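Local coordinates for uncharacterized protein (Arthrobacter sp., PDB 3BL4), which is of unknown function but belongs to a family of the STAS clan and assembles as a pair of identical chains, at residues L22-P27 and E38-R43. Sequence-based numbering, arbitrary orientation.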
loop_
_atom_site.group_PDB
_atom_site.type_symbol
_atom_site.label_atom_id
_atom_site.label_comp_id
_atom_site.label_asym_id
_atom_site.label_seq_id
_atom_site.Cartn_x
_atom_site.Cartn_y
_atom_site.Cartn_z
ATOM N N LEU A 22 11.663 5.761 16.423
ATOM C CA LEU A 22 11.814 4.372 15.965
ATOM C C LEU A 22 12.533 4.328 14.629
ATOM O O LEU A 22 12.265 5.150 13.763
ATOM C CB LEU A 22 10.455 3.686 15.784
ATOM C CG LEU A 22 9.570 3.393 16.995
ATOM C CD1 LEU A 22 8.099 3.336 16.580
ATOM C CD2 LEU A 22 9.983 2.112 17.675
ATOM N N ARG A 23 13.440 3.363 14.465
ATOM C CA ARG A 23 14.098 3.129 13.184
ATOM C C ARG A 23 13.918 1.682 12.774
ATOM O O ARG A 23 14.380 0.772 13.468
ATOM C CB ARG A 23 15.583 3.497 13.266
ATOM C CG ARG A 23 15.735 4.975 13.496
ATOM C CD ARG A 23 17.152 5.459 13.653
ATOM N NE ARG A 23 17.111 6.811 14.219
ATOM C CZ ARG A 23 18.036 7.745 14.042
ATOM N NH1 ARG A 23 19.105 7.512 13.294
ATOM N NH2 ARG A 23 17.878 8.939 14.609
ATOM N N LEU A 24 13.223 1.488 11.656
ATOM C CA LEU A 24 12.999 0.165 11.071
ATOM C C LEU A 24 13.782 -0.005 9.764
ATOM O O LEU A 24 13.653 0.789 8.838
ATOM C CB LEU A 24 11.503 -0.049 10.811
ATOM C CG LEU A 24 11.065 -1.360 10.138
ATOM C CD1 LEU A 24 11.403 -2.602 10.973
ATOM C CD2 LEU A 24 9.578 -1.292 9.795
ATOM N N THR A 25 14.576 -1.069 9.691
ATOM C CA THR A 25 15.230 -1.437 8.450
ATOM C C THR A 25 14.287 -2.358 7.693
ATOM O O THR A 25 14.088 -3.512 8.076
ATOM C CB THR A 25 16.601 -2.099 8.705
ATOM O OG1 THR A 25 17.526 -1.086 9.104
ATOM C CG2 THR A 25 17.134 -2.763 7.441
ATOM N N TRP A 26 13.666 -1.805 6.654
ATOM C CA TRP A 26 12.711 -2.525 5.835
ATOM C C TRP A 26 12.733 -1.929 4.432
ATOM O O TRP A 26 12.661 -0.726 4.298
ATOM C CB TRP A 26 11.265 -2.463 6.389
ATOM C CG TRP A 26 10.372 -3.317 5.539
ATOM C CD1 TRP A 26 10.159 -4.664 5.667
ATOM C CD2 TRP A 26 9.678 -2.915 4.346
ATOM N NE1 TRP A 26 9.353 -5.110 4.650
ATOM C CE2 TRP A 26 9.048 -4.056 3.824
ATOM C CE3 TRP A 26 9.526 -1.693 3.673
ATOM C CZ2 TRP A 26 8.261 -4.012 2.659
ATOM C CZ3 TRP A 26 8.745 -1.656 2.516
ATOM C CH2 TRP A 26 8.124 -2.801 2.029
ATOM N N PRO A 27 12.849 -2.771 3.387
ATOM C CA PRO A 27 13.077 -4.210 3.441
ATOM C C PRO A 27 14.532 -4.478 3.775
ATOM O O PRO A 27 15.363 -3.580 3.651
ATOM C CB PRO A 27 12.744 -4.687 2.018
ATOM C CG PRO A 27 12.279 -3.526 1.293
ATOM C CD PRO A 27 12.771 -2.312 2.001
ATOM N N GLU A 38 3.937 -6.989 7.013
ATOM C CA GLU A 38 3.059 -7.125 8.178
ATOM C C GLU A 38 3.843 -7.484 9.440
ATOM O O GLU A 38 3.568 -6.952 10.520
ATOM C CB GLU A 38 2.003 -8.222 7.983
ATOM C CG GLU A 38 0.807 -7.846 7.138
ATOM C CD GLU A 38 0.014 -9.085 6.685
ATOM O OE1 GLU A 38 -0.403 -9.875 7.573
ATOM O OE2 GLU A 38 -0.165 -9.275 5.455
ATOM N N ARG A 39 4.791 -8.411 9.311
ATOM C CA ARG A 39 5.575 -8.849 10.451
ATOM C C ARG A 39 6.396 -7.690 10.986
ATOM O O ARG A 39 6.538 -7.539 12.192
ATOM C CB ARG A 39 6.492 -10.016 10.084
ATOM C CG ARG A 39 7.161 -10.701 11.297
ATOM C CD ARG A 39 7.533 -12.166 11.004
ATOM N NE ARG A 39 8.214 -12.322 9.703
ATOM C CZ ARG A 39 7.755 -13.011 8.647
ATOM N NH1 ARG A 39 6.598 -13.681 8.680
ATOM N NH2 ARG A 39 8.477 -13.040 7.531
ATOM N N ALA A 40 6.926 -6.866 10.086
ATOM C CA ALA A 40 7.715 -5.711 10.491
ATOM C C ALA A 40 6.900 -4.750 11.347
ATOM O O ALA A 40 7.417 -4.222 12.320
ATOM C CB ALA A 40 8.299 -4.992 9.275
HETATM N N MSE A 41 5.633 -4.528 10.991
HETATM C CA MSE A 41 4.782 -3.624 11.763
HETATM C C MSE A 41 4.387 -4.265 13.096
HETATM O O MSE A 41 4.263 -3.561 14.106
HETATM C CB MSE A 41 3.538 -3.215 10.981
HETATM C CG MSE A 41 2.640 -2.229 11.743
HETATM SE SE MSE A 41 3.464 -0.478 11.934
HETATM C CE MSE A 41 3.067 0.173 10.271
ATOM N N LEU A 42 4.202 -5.588 13.102
ATOM C CA LEU A 42 3.895 -6.312 14.342
ATOM C C LEU A 42 5.002 -6.093 15.354
ATOM O O LEU A 42 4.729 -5.810 16.498
ATOM C CB LEU A 42 3.702 -7.819 14.106
ATOM C CG LEU A 42 3.547 -8.665 15.376
ATOM C CD1 LEU A 42 2.323 -8.229 16.159
ATOM C CD2 LEU A 42 3.466 -10.160 15.043
ATOM N N ARG A 43 6.247 -6.213 14.908
ATOM C CA ARG A 43 7.415 -6.022 15.766
ATOM C C ARG A 43 7.538 -4.581 16.274
ATOM O O ARG A 43 7.960 -4.360 17.399
ATOM C CB ARG A 43 8.704 -6.427 15.034
ATOM C CG ARG A 43 8.770 -7.892 14.562
ATOM C CD ARG A 43 8.536 -8.925 15.687
ATOM N NE ARG A 43 9.523 -8.813 16.765
ATOM C CZ ARG A 43 10.790 -9.245 16.709
ATOM N NH1 ARG A 43 11.288 -9.851 15.630
ATOM N NH2 ARG A 43 11.581 -9.060 17.757
#
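A40 meets L24 and W26 with its single methyl group; it is the residue of 38-43 that touches 22-27, and it does so through CB alone. L24 approaches with one branch of its fork: CD2 lies 3.9 Å from A40 CB. The bond from CA to CB of L24 points toward the helix, and with CG anti to the backbone N (chi1 177°), beside the carbonyl carbon, CD2 is placed against the methyl. W26, just past the end of the strand, offers the five-membered part of its indole, CD1 being 4.1 Å from A40 CB, and the methyl lies oblique to the ring. Here too CG is anti to the backbone N, and a chi2 of 86° sets the indole plane nearly perpendicular to the plane of CA, CB and CG. P27, joined to W26 by a cis peptide bond, folds back so that its CG sits 3.9 Å above the indole plane, over the ring centre. No hydrogen bond crosses between the segments; the contact is purely apolar and small, 108 Å² in all. The CA atoms of W26 and A40, the nearest pair across the segments, are 7.5 Å apart, a spacing consistent with the small methyl on the helix side. Beyond the two segments, L24 also packs on M55 and W26 on V57, both on the neighbouring parallel strand 53-58, while the W26 side chain also touches A37 of the same helix. The rings of W26 and F98 of the second subunit meet with planes at about 45°, which carries this apolar cluster into the dimer interface. L24 and W26 thus pack strand 22-25 and its exit against the helix of a beta-alpha-beta unit, the crossover from strand 22-25 through helix 34-48 to the parallel strand 53-58.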